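Local structure of superoxide dismutase [Ni] (Streptomyces coelicolor, 1T6U) at residues V42-Q46 with A88-K92; L77-T81 with Y103-I107; S60-K64 with I110-K115. The protein catalyses the disproportionation of superoxide to hydrogen peroxide and molecular oxygen with a nickel ion, working as a hollow homohexamer. The protein carries 1 engineered substitution. One frame throughout, in Å; residues are numbered along the deposited sequence.

Contact 1: residues V42-Q46 with A88-K92; sequences VIKEQ and AKGSK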
ATOM      1  N   VAL A  42      -0.529  14.778  -7.768  1.00  9.24           N
ATOM      2  CA  VAL A  42      -0.552  13.397  -7.320  1.00  9.91           C
ATOM      3  C   VAL A  42       0.565  13.114  -6.310  1.00  8.24           C
ATOM      4  O   VAL A  42       0.348  12.590  -5.221  1.00  9.04           O
ATOM      5  CB  VAL A  42      -0.410  12.432  -8.520  1.00 12.36           C
ATOM      6  CG1 VAL A  42      -0.197  11.007  -8.023  1.00 17.38           C
ATOM      7  CG2 VAL A  42      -1.608  12.532  -9.437  1.00 14.56           C
ATOM      8  N   ILE A  43       1.790  13.511  -6.672  1.00  8.07           N
ATOM      9  CA  ILE A  43       2.940  13.192  -5.821  1.00  7.77           C
ATOM     10  C   ILE A  43       2.921  13.977  -4.530  1.00  7.45           C
ATOM     11  O   ILE A  43       3.222  13.443  -3.443  1.00  8.54           O
ATOM     12  CB  ILE A  43       4.210  13.425  -6.680  1.00  7.33           C
ATOM     13  CG1 ILE A  43       4.320  12.295  -7.722  1.00  8.31           C
ATOM     14  CG2 ILE A  43       5.458  13.581  -5.871  1.00  9.75           C
ATOM     15  CD1 ILE A  43       5.357  12.493  -8.787  1.00  9.98           C
ATOM     16  N   LYS A  44       2.603  15.257  -4.633  1.00  7.44           N
ATOM     17  CA  LYS A  44       2.507  16.105  -3.451  1.00  7.73           C
ATOM     18  C   LYS A  44       1.547  15.470  -2.464  1.00  6.84           C
ATOM     19  O   LYS A  44       1.788  15.418  -1.246  1.00  8.12           O
ATOM     20  CB  LYS A  44       2.035  17.515  -3.852  1.00  8.05           C
ATOM     21  CG  LYS A  44       1.813  18.440  -2.654  1.00  8.86           C
ATOM     22  CD  LYS A  44       1.820  19.918  -3.030  1.00  8.57           C
ATOM     23  CE  LYS A  44       0.762  20.335  -4.021  1.00  9.44           C
ATOM     24  NZ  LYS A  44      -0.565  20.262  -3.371  1.00  9.92           N
ATOM     25  N   GLU A  45       0.431  14.972  -2.982  1.00  7.32           N
ATOM     26  CA  GLU A  45      -0.562  14.383  -2.076  1.00  7.73           C
ATOM     27  C   GLU A  45      -0.005  13.178  -1.345  1.00  7.53           C
ATOM     28  O   GLU A  45      -0.205  13.000  -0.130  1.00  8.18           O
ATOM     29  CB  GLU A  45      -1.826  14.020  -2.870  1.00  8.19           C
ATOM     30  CG  GLU A  45      -3.110  13.861  -2.081  1.00  8.47           C
ATOM     31  CD  GLU A  45      -3.749  15.174  -1.681  1.00  8.34           C
ATOM     32  OE1 GLU A  45      -3.345  16.246  -2.155  1.00  8.66           O
ATOM     33  OE2 GLU A  45      -4.700  15.141  -0.868  1.00 10.85           O
ATOM     34  N   GLN A  46       0.733  12.345  -2.063  1.00  7.02           N
ATOM     35  CA  GLN A  46       1.342  11.148  -1.481  1.00  8.85           C
ATOM     36  C   GLN A  46       2.407  11.477  -0.457  1.00  8.05           C
ATOM     37  O   GLN A  46       2.439  10.874   0.618  1.00  8.08           O
ATOM     38  CB  GLN A  46       1.955  10.305  -2.611  1.00 10.64           C
ATOM     39  CG  GLN A  46       0.967   9.678  -3.562  1.00 12.62           C
ATOM     40  CD  GLN A  46       1.514   9.115  -4.844  1.00 19.04           C
ATOM     41  OE1 GLN A  46       2.598   9.453  -5.315  1.00 20.14           O
ATOM     42  NE2 GLN A  46       0.802   8.260  -5.560  1.00 19.90           N
ATOM     43  N   ALA A  88      -0.952  22.081   3.144  1.00  9.88           N
ATOM     44  CA  ALA A  88       0.028  21.952   2.050  1.00  9.79           C
ATOM     45  C   ALA A  88      -0.493  21.036   0.963  1.00  9.20           C
ATOM     46  O   ALA A  88      -0.317  21.273  -0.234  1.00 10.05           O
ATOM     47  CB  ALA A  88       1.368  21.455   2.577  1.00  9.43           C
ATOM     48  N   LYS A  89      -1.144  19.936   1.311  1.00 10.41           N
ATOM     49  CA  LYS A  89      -1.847  19.127   0.295  1.00  9.75           C
ATOM     50  C   LYS A  89      -2.748  19.988  -0.566  1.00 10.94           C
ATOM     51  O   LYS A  89      -2.751  19.827  -1.790  1.00 10.94           O
ATOM     52  CB  LYS A  89      -2.740  17.999   0.868  1.00 12.36           C
ATOM     53  CG  LYS A  89      -1.984  16.816   1.448  1.00 11.57           C
ATOM     54  CD  LYS A  89      -3.023  15.808   1.953  1.00  8.53           C
ATOM     55  CE  LYS A  89      -2.396  14.546   2.554  1.00 10.94           C
ATOM     56  NZ  LYS A  89      -3.433  13.549   2.963  1.00 10.40           N
ATOM     57  N   GLY A  90      -3.512  20.869   0.047  1.00 10.11           N
ATOM     58  CA  GLY A  90      -4.468  21.679  -0.648  1.00 10.47           C
ATOM     59  C   GLY A  90      -3.911  22.819  -1.474  1.00 10.40           C
ATOM     60  O   GLY A  90      -4.704  23.466  -2.161  1.00 13.39           O
ATOM     61  N   SER A  91      -2.625  23.109  -1.398  1.00  9.81           N
ATOM     62  CA  SER A  91      -1.977  24.273  -1.932  1.00  9.77           C
ATOM     63  C   SER A  91      -0.789  23.976  -2.833  1.00  9.27           C
ATOM     64  O   SER A  91      -0.063  23.030  -2.657  1.00 11.28           O
ATOM     65  CB  SER A  91      -1.499  25.188  -0.788  1.00 10.45           C
ATOM     66  OG  SER A  91      -0.976  26.416  -1.275  1.00 12.28           O
ATOM     67  N   LYS A  92      -0.622  24.887  -3.814  1.00  9.53           N
ATOM     68  CA  LYS A  92       0.551  24.961  -4.669  1.00  9.40           C
ATOM     69  C   LYS A  92       1.619  25.887  -4.076  1.00 10.55           C
ATOM     70  O   LYS A  92       2.755  25.907  -4.573  1.00 12.52           O
ATOM     71  CB  LYS A  92       0.154  25.422  -6.072  1.00 11.87           C
ATOM     72  CG  LYS A  92      -0.740  24.421  -6.801  1.00 13.64           C
ATOM     73  CD  LYS A  92      -1.423  24.983  -8.043  1.00 20.94           C
ATOM     74  CE  LYS A  92      -0.513  25.701  -8.981  1.00 21.52           C
ATOM     75  NZ  LYS A  92      -1.227  26.406 -10.069  1.00 20.65           N
TER
HETATM   76  O   HOH W   1      -5.179  13.046   0.738  1.00  9.92           O
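Lys-44 reaches from the helix that carries V42-Q46 across to the turn at A88-K92, overlapping the backbone carbonyls of Ala-88, Lys-89 and Ser-91 near the C-terminal end of helix 74-89. Its ammonium group donates a hydrogen bond to Ser-91 O (NZ to O, 2.9 Å) and a weak one to Ala-88 O (NZ to O, 3.3 Å). Lys-89 O lies even nearer to Lys-44 NZ, at 2.7 Å, but at an angle too poor for a bond. A positive charge thus meets the negative end of the helix dipole, a favourable arrangement at a helix C terminus within the four-helix bundle of the subunit. His-35 of a neighbouring subunit also bonds to Lys-44 NZ. Glu-45 lies against the extended chain of Lys-89, OE2 to CD 3.3 Å. Their charges stay 4.3 Å apart (OE2 to NZ), and a water bridges them, 2.7 Å from Glu-45 OE2 and 2.9 Å from Lys-89 NZ. Each has a salt bridge elsewhere: Glu-45 with Arg-39 of that neighbouring subunit, Lys-89 with Glu-49.

Contact 2: residues L77-T81 with Y103-I107; sequences LVNDT and YIAQI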
ATOM      1  N   LEU A  77       0.738  21.191  19.331  1.00 13.53           N
ATOM      2  CA  LEU A  77       1.736  21.342  18.291  1.00 11.55           C
ATOM      3  C   LEU A  77       1.613  20.229  17.259  1.00 12.02           C
ATOM      4  O   LEU A  77       1.633  20.506  16.050  1.00 13.59           O
ATOM      5  CB  LEU A  77       3.121  21.368  18.909  1.00 13.64           C
ATOM      6  CG  LEU A  77       4.294  21.294  17.914  1.00 13.19           C
ATOM      7  CD1 LEU A  77       4.268  22.511  17.016  1.00 19.05           C
ATOM      8  CD2 LEU A  77       5.571  21.177  18.736  1.00 14.27           C
ATOM      9  N   VAL A  78       1.483  18.982  17.702  1.00 11.72           N
ATOM     10  CA  VAL A  78       1.387  17.894  16.712  1.00 11.44           C
ATOM     11  C   VAL A  78       0.107  18.061  15.885  1.00 11.87           C
ATOM     12  O   VAL A  78       0.118  17.888  14.668  1.00 10.46           O
ATOM     13  CB  VAL A  78       1.454  16.539  17.411  1.00 11.04           C
ATOM     14  CG1 VAL A  78       1.121  15.409  16.449  1.00 10.86           C
ATOM     15  CG2 VAL A  78       2.843  16.318  18.040  1.00 12.39           C
ATOM     16  N   ASN A  79      -0.994  18.430  16.560  1.00 11.44           N
ATOM     17  CA  ASN A  79      -2.260  18.633  15.834  1.00 11.48           C
ATOM     18  C   ASN A  79      -2.127  19.728  14.781  1.00 10.57           C
ATOM     19  O   ASN A  79      -2.572  19.529  13.658  1.00 11.22           O
ATOM     20  CB  ASN A  79      -3.435  18.942  16.754  1.00 12.45           C
ATOM     21  CG  ASN A  79      -4.783  18.705  16.095  1.00 11.70           C
ATOM     22  OD1 ASN A  79      -5.387  19.652  15.545  1.00 12.00           O
ATOM     23  ND2 ASN A  79      -5.250  17.470  16.164  1.00 13.80           N
ATOM     24  N   ASP A  80      -1.509  20.848  15.156  1.00 11.79           N
ATOM     25  CA  ASP A  80      -1.257  21.944  14.224  1.00 11.87           C
ATOM     26  C   ASP A  80      -0.318  21.551  13.066  1.00  9.89           C
ATOM     27  O   ASP A  80      -0.500  22.020  11.940  1.00 10.49           O
ATOM     28  CB  ASP A  80      -0.637  23.128  14.968  1.00 12.79           C
ATOM     29  CG  ASP A  80      -1.598  23.799  15.921  1.00 15.26           C
ATOM     30  OD1 ASP A  80      -2.796  23.468  15.886  1.00 19.82           O
ATOM     31  OD2 ASP A  80      -1.209  24.659  16.726  1.00 17.63           O
ATOM     32  N   THR A  81       0.647  20.710  13.380  1.00 10.52           N
ATOM     33  CA  THR A  81       1.528  20.227  12.323  1.00 10.09           C
ATOM     34  C   THR A  81       0.754  19.424  11.300  1.00 10.27           C
ATOM     35  O   THR A  81       0.924  19.574  10.085  1.00 11.01           O
ATOM     36  CB  THR A  81       2.616  19.339  12.941  1.00  9.81           C
ATOM     37  OG1 THR A  81       3.370  20.077  13.932  1.00 12.01           O
ATOM     38  CG2 THR A  81       3.628  18.878  11.908  1.00 10.87           C
ATOM     39  N   TYR A 103       6.722  23.826  11.621  1.00 10.79           N
ATOM     40  CA  TYR A 103       6.123  23.043  12.697  1.00  9.71           C
ATOM     41  C   TYR A 103       6.911  21.764  12.953  1.00 10.05           C
ATOM     42  O   TYR A 103       7.179  21.414  14.125  1.00 11.60           O
ATOM     43  CB  TYR A 103       4.690  22.663  12.386  1.00 10.34           C
ATOM     44  CG  TYR A 103       3.661  23.722  12.628  1.00 12.85           C
ATOM     45  CD1 TYR A 103       2.819  24.152  11.615  1.00 14.44           C
ATOM     46  CD2 TYR A 103       3.513  24.266  13.903  1.00 17.26           C
ATOM     47  CE1 TYR A 103       1.859  25.111  11.821  1.00 15.16           C
ATOM     48  CE2 TYR A 103       2.547  25.239  14.088  1.00 19.56           C
ATOM     49  CZ  TYR A 103       1.725  25.670  13.062  1.00 18.23           C
ATOM     50  OH  TYR A 103       0.774  26.651  13.357  1.00 22.46           O
ATOM     51  N   ILE A 104       7.314  21.037  11.933  1.00 10.21           N
ATOM     52  CA  ILE A 104       8.146  19.857  12.173  1.00  9.32           C
ATOM     53  C   ILE A 104       9.416  20.217  12.925  1.00  9.79           C
ATOM     54  O   ILE A 104       9.903  19.458  13.772  1.00 11.94           O
ATOM     55  CB  ILE A 104       8.457  19.135  10.839  1.00 10.71           C
ATOM     56  CG1 ILE A 104       7.189  18.519  10.248  1.00 10.42           C
ATOM     57  CG2 ILE A 104       9.560  18.109  11.013  1.00 11.20           C
ATOM     58  CD1 ILE A 104       7.248  18.154   8.774  1.00 12.45           C
ATOM     59  N   ALA A 105       9.986  21.392  12.605  1.00 10.89           N
ATOM     60  CA  ALA A 105      11.203  21.843  13.285  1.00 11.90           C
ATOM     61  C   ALA A 105      11.019  22.059  14.776  1.00 13.39           C
ATOM     62  O   ALA A 105      11.911  21.768  15.592  1.00 12.67           O
ATOM     63  CB  ALA A 105      11.733  23.117  12.610  1.00 14.30           C
ATOM     64  N   GLN A 106       9.850  22.548  15.173  1.00 11.57           N
ATOM     65  CA  GLN A 106       9.512  22.629  16.596  1.00 12.24           C
ATOM     66  C   GLN A 106       9.394  21.236  17.227  1.00 11.69           C
ATOM     67  O   GLN A 106       9.894  21.071  18.334  1.00 12.95           O
ATOM     68  CB  GLN A 106       8.236  23.440  16.802  1.00 12.63           C
ATOM     69  CG  GLN A 106       8.269  24.844  16.259  1.00 14.95           C
ATOM     70  CD  GLN A 106       7.004  25.644  16.518  1.00 23.67           C
ATOM     71  OE1 GLN A 106       6.405  25.513  17.596  1.00 36.35           O
ATOM     72  NE2 GLN A 106       6.539  26.483  15.606  1.00 43.16           N
ATOM     73  N   ILE A 107       8.765  20.282  16.581  1.00 10.73           N
ATOM     74  CA  ILE A 107       8.702  18.937  17.101  1.00 11.06           C
ATOM     75  C   ILE A 107      10.106  18.357  17.180  1.00 10.18           C
ATOM     76  O   ILE A 107      10.452  17.693  18.171  1.00 12.11           O
ATOM     77  CB  ILE A 107       7.777  18.004  16.285  1.00  9.42           C
ATOM     78  CG1 ILE A 107       6.303  18.423  16.240  1.00 11.05           C
ATOM     79  CG2 ILE A 107       7.918  16.578  16.822  1.00 13.07           C
ATOM     80  CD1 ILE A 107       5.452  17.641  15.271  1.00 10.31           C
TER
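The helical segments 77-81 and 103-107 run antiparallel, at 152° between their directions, with their axes 9.6 Å apart at closest approach. They come nearest where Thr-81 faces Tyr-103, the CA atoms of the two residues being 5.4 Å apart. The small threonine leaves a hollow into which the base of the tyrosine fits, with Thr-81 OG1 only 3.3 Å from Tyr-103 CB. That hydroxyl can sit in an apolar seam because it is turned back onto its own helix, donating to Leu-77 O (OG1 to O, 2.8 Å). The tyrosine ring then lies over the backbone at Asp-80 and Thr-81, and Asp-80 CB makes a CH-pi contact with its face, 4.2 Å from the ring centroid. Leu-77 is the bump coming the other way: its CD1 touches Tyr-103 CD2 at 3.7 Å, its CD2 meets Ile-107 CG1 at 3.8 Å, and the aliphatic tip also brushes Gln-106. Ile-107 in turn pushes its CD1 between Thr-81 OG1 (3.5 Å) and Val-78 CG2 (4.0 Å). Val-55 of helix 34-62 packs on Val-78, Thr-81 and Ile-107, closing the inner side of the seam. Such interlocking of largely apolar side chains between neighbouring antiparallel helices is characteristic of the four-helix bundle, the fold of the nickel superoxide dismutase subunit.

Contact 3: residues S60-K64 with I110-K115; sequences SDYFK and IFWETK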
ATOM      1  N   SER A  60       2.238   9.359  18.836  1.00 11.11           N
ATOM      2  CA  SER A  60       1.591   8.254  19.545  1.00 11.99           C
ATOM      3  C   SER A  60       2.573   7.243  20.103  1.00 11.43           C
ATOM      4  O   SER A  60       2.362   6.600  21.125  1.00 14.60           O
ATOM      5  CB  SER A  60       0.610   7.484  18.652  1.00 13.94           C
ATOM      6  OG  SER A  60       1.276   6.924  17.507  1.00 12.44           O
ATOM      7  N   ASP A  61       3.688   7.032  19.402  1.00 11.58           N
ATOM      8  CA  ASP A  61       4.544   5.892  19.734  1.00 11.92           C
ATOM      9  C   ASP A  61       5.836   6.299  20.423  1.00 13.84           C
ATOM     10  O   ASP A  61       6.237   5.587  21.327  1.00 19.69           O
ATOM     11  CB  ASP A  61       4.847   5.124  18.443  1.00 11.95           C
ATOM     12  CG  ASP A  61       3.662   4.447  17.779  1.00 13.06           C
ATOM     13  OD1 ASP A  61       2.502   4.646  18.155  1.00 12.99           O
ATOM     14  OD2 ASP A  61       3.911   3.681  16.808  1.00 15.01           O
ATOM     15  N   TYR A  62       6.459   7.384  20.016  1.00 11.00           N
ATOM     16  CA  TYR A  62       7.689   7.833  20.693  1.00 11.74           C
ATOM     17  C   TYR A  62       7.378   8.607  21.948  1.00 11.65           C
ATOM     18  O   TYR A  62       7.865   8.308  23.068  1.00 13.95           O
ATOM     19  CB  TYR A  62       8.585   8.671  19.736  1.00 11.31           C
ATOM     20  CG  TYR A  62       9.730   9.210  20.589  1.00 11.64           C
ATOM     21  CD1 TYR A  62      10.819   8.424  20.911  1.00 13.09           C
ATOM     22  CD2 TYR A  62       9.718  10.504  21.059  1.00 11.84           C
ATOM     23  CE1 TYR A  62      11.868   8.891  21.685  1.00 14.11           C
ATOM     24  CE2 TYR A  62      10.758  10.985  21.856  1.00 13.29           C
ATOM     25  CZ  TYR A  62      11.842  10.181  22.165  1.00 13.29           C
ATOM     26  OH  TYR A  62      12.892  10.624  22.937  1.00 15.07           O
ATOM     27  N   PHE A  63       6.563   9.653  21.856  1.00 11.39           N
ATOM     28  CA  PHE A  63       6.318  10.527  23.016  1.00 11.84           C
ATOM     29  C   PHE A  63       5.429   9.834  24.038  1.00 13.02           C
ATOM     30  O   PHE A  63       4.503   9.093  23.694  1.00 13.80           O
ATOM     31  CB  PHE A  63       5.728  11.856  22.538  1.00 11.65           C
ATOM     32  CG  PHE A  63       6.740  12.778  21.841  1.00 12.20           C
ATOM     33  CD1 PHE A  63       6.610  13.155  20.504  1.00 13.31           C
ATOM     34  CD2 PHE A  63       7.830  13.274  22.556  1.00 13.04           C
ATOM     35  CE1 PHE A  63       7.490  14.013  19.861  1.00 12.76           C
ATOM     36  CE2 PHE A  63       8.696  14.125  21.932  1.00 11.89           C
ATOM     37  CZ  PHE A  63       8.532  14.484  20.615  1.00 13.02           C
ATOM     38  N   LYS A  64       5.762  10.088  25.301  1.00 17.46           N
ATOM     39  CA  LYS A  64       5.117   9.427  26.429  1.00 19.03           C
ATOM     40  C   LYS A  64       4.688  10.446  27.481  1.00 21.13           C
ATOM     41  O   LYS A  64       5.022  11.614  27.423  1.00 19.99           O
ATOM     42  CB  LYS A  64       6.015   8.451  27.135  1.00 22.97           C
ATOM     43  CG  LYS A  64       6.803   7.513  26.276  1.00 26.24           C
ATOM     44  CD  LYS A  64       6.157   6.171  26.072  1.00 36.26           C
ATOM     45  CE  LYS A  64       6.756   5.423  24.882  1.00 41.57           C
ATOM     46  NZ  LYS A  64       6.967   3.975  25.158  1.00 57.11           N
ATOM     47  N   ILE A 110      12.024  19.537  20.342  1.00 13.95           N
ATOM     48  CA  ILE A 110      11.542  18.805  21.541  1.00 12.63           C
ATOM     49  C   ILE A 110      12.042  17.364  21.549  1.00 11.43           C
ATOM     50  O   ILE A 110      12.602  16.862  22.527  1.00 12.71           O
ATOM     51  CB  ILE A 110      10.014  18.934  21.616  1.00 12.02           C
ATOM     52  CG1 ILE A 110       9.583  20.407  21.844  1.00 14.37           C
ATOM     53  CG2 ILE A 110       9.388  18.018  22.635  1.00 12.19           C
ATOM     54  CD1 ILE A 110       8.089  20.611  21.830  1.00 14.41           C
ATOM     55  N   PHE A 111      11.865  16.680  20.393  1.00 11.69           N
ATOM     56  CA  PHE A 111      12.377  15.323  20.244  1.00 11.10           C
ATOM     57  C   PHE A 111      13.812  15.205  20.758  1.00 12.25           C
ATOM     58  O   PHE A 111      14.163  14.385  21.614  1.00 11.95           O
ATOM     59  CB  PHE A 111      12.226  14.884  18.790  1.00 10.58           C
ATOM     60  CG  PHE A 111      12.770  13.482  18.556  1.00  9.53           C
ATOM     61  CD1 PHE A 111      11.986  12.371  18.761  1.00 11.11           C
ATOM     62  CD2 PHE A 111      14.090  13.258  18.164  1.00  9.82           C
ATOM     63  CE1 PHE A 111      12.497  11.089  18.559  1.00 11.76           C
ATOM     64  CE2 PHE A 111      14.591  11.991  17.929  1.00 10.41           C
ATOM     65  CZ  PHE A 111      13.796  10.881  18.155  1.00 11.62           C
ATOM     66  N   TRP A 112      14.704  16.028  20.202  1.00 11.26           N
ATOM     67  CA  TRP A 112      16.138  15.881  20.577  1.00 13.00           C
ATOM     68  C   TRP A 112      16.346  16.295  22.015  1.00 13.55           C
ATOM     69  O   TRP A 112      17.215  15.699  22.649  1.00 13.30           O
ATOM     70  CB  TRP A 112      17.064  16.581  19.567  1.00 12.13           C
ATOM     71  CG  TRP A 112      17.034  15.810  18.268  1.00 12.26           C
ATOM     72  CD1 TRP A 112      16.431  16.191  17.076  1.00 13.17           C
ATOM     73  CD2 TRP A 112      17.618  14.534  18.060  1.00 12.90           C
ATOM     74  NE1 TRP A 112      16.623  15.206  16.160  1.00 14.39           N
ATOM     75  CE2 TRP A 112      17.346  14.185  16.723  1.00 13.90           C
ATOM     76  CE3 TRP A 112      18.345  13.646  18.854  1.00 15.57           C
ATOM     77  CZ2 TRP A 112      17.778  12.977  16.159  1.00 16.72           C
ATOM     78  CZ3 TRP A 112      18.764  12.467  18.293  1.00 17.67           C
ATOM     79  CH2 TRP A 112      18.487  12.137  16.961  1.00 16.10           C
ATOM     80  N   GLU A 113      15.606  17.233  22.561  1.00 13.26           N
ATOM     81  CA  GLU A 113      15.751  17.486  24.022  1.00 13.51           C
ATOM     82  C   GLU A 113      15.434  16.231  24.828  1.00 12.00           C
ATOM     83  O   GLU A 113      16.099  15.819  25.774  1.00 15.60           O
ATOM     84  CB  GLU A 113      14.839  18.633  24.458  1.00 16.65           C
ATOM     85  CG  GLU A 113      15.342  19.959  23.956  1.00 17.91           C
ATOM     86  CD  GLU A 113      14.514  21.179  24.314  1.00 21.46           C
ATOM     87  OE1 GLU A 113      13.523  21.061  25.057  1.00 23.36           O
ATOM     88  OE2 GLU A 113      14.869  22.294  23.861  1.00 22.04           O
ATOM     89  N   THR A 114      14.345  15.543  24.409  1.00 13.44           N
ATOM     90  CA  THR A 114      13.984  14.316  25.131  1.00 13.53           C
ATOM     91  C   THR A 114      14.979  13.158  24.936  1.00 13.73           C
ATOM     92  O   THR A 114      14.925  12.210  25.723  1.00 18.87           O
ATOM     93  CB  THR A 114      12.564  13.817  24.791  1.00 13.23           C
ATOM     94  OG1 THR A 114      12.552  13.326  23.442  1.00 13.83           O
ATOM     95  CG2 THR A 114      11.541  14.922  24.884  1.00 16.88           C
ATOM     96  N   LYS A 115      15.888  13.155  23.983  1.00 13.41           N
ATOM     97  CA  LYS A 115      16.885  12.143  23.749  1.00 13.74           C
ATOM     98  C   LYS A 115      18.151  12.359  24.604  1.00 14.35           C
ATOM     99  O   LYS A 115      18.976  11.480  24.673  1.00 18.13           O
ATOM    100  CB  LYS A 115      17.277  12.192  22.277  1.00 15.08           C
ATOM    101  CG  LYS A 115      16.198  11.652  21.387  1.00 16.00           C
ATOM    102  CD  LYS A 115      16.119  10.122  21.383  1.00 25.29           C
ATOM    103  CE  LYS A 115      17.184   9.525  20.483  1.00 34.93           C
ATOM    104  NZ  LYS A 115      17.145   8.025  20.509  1.00 42.29           N
TER
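Tyr-62, Phe-63 and Phe-111 supply most of the buried surface here. The phenol of Tyr-62 extends across to the last helix and donates a hydrogen bond to Thr-114 (OH to OG1, 2.8 Å); Thr-114 OG1 in turn donates a hydrogen bond to Phe-111 O, 2.7 Å away, linking the tyrosine to the helix backbone. Phe-111 CD1 lies over one face of the Tyr-62 ring, 3.6 Å from CE2, with ring planes at 49° and centroids 4.6 Å apart. Phe-63, the first residue after helix 34-62 to leave helical backbone angles, sets its ring beside helix 94-115, its CZ at the edge of the Phe-111 ring and 4.1 Å from Phe-111 CB, its CE2 4.0 Å from Ile-110 CG2. The Tyr-62 side chain lies about 9 Å from a bound nickel ion and packs edge-to-face with Tyr-9, so the contact borders the metal-binding N-terminal region. Phe-63 rests on Phe-68 of helix 65-70 and, with Ile-110, on Leu-74 of helix 74-89, joining the ends of helices 34-62 and 94-115 to both.

From the N terminus, the chain passes helix 12-30 and enters helix 34-62, which supplies the first segments of contacts 1 and 3. Contact 3 closes a loop from 60-64 to 110-115, and contact 2, joining the successive helices 74-89 and 94-115, lies wholly within it. Contact 1 opens earlier, at 42-46, and closes at 88-92, so it crosses both others. It sits on the opposite side of the chain's centre, about 27 Å from contact 3 between centres. Contacts 2 and 3 adjoin, with Ile-107 packing on Phe-63 and Leu-77 on Ile-110. Together the three tie helices 34-62, 74-89 and 94-115 to one another.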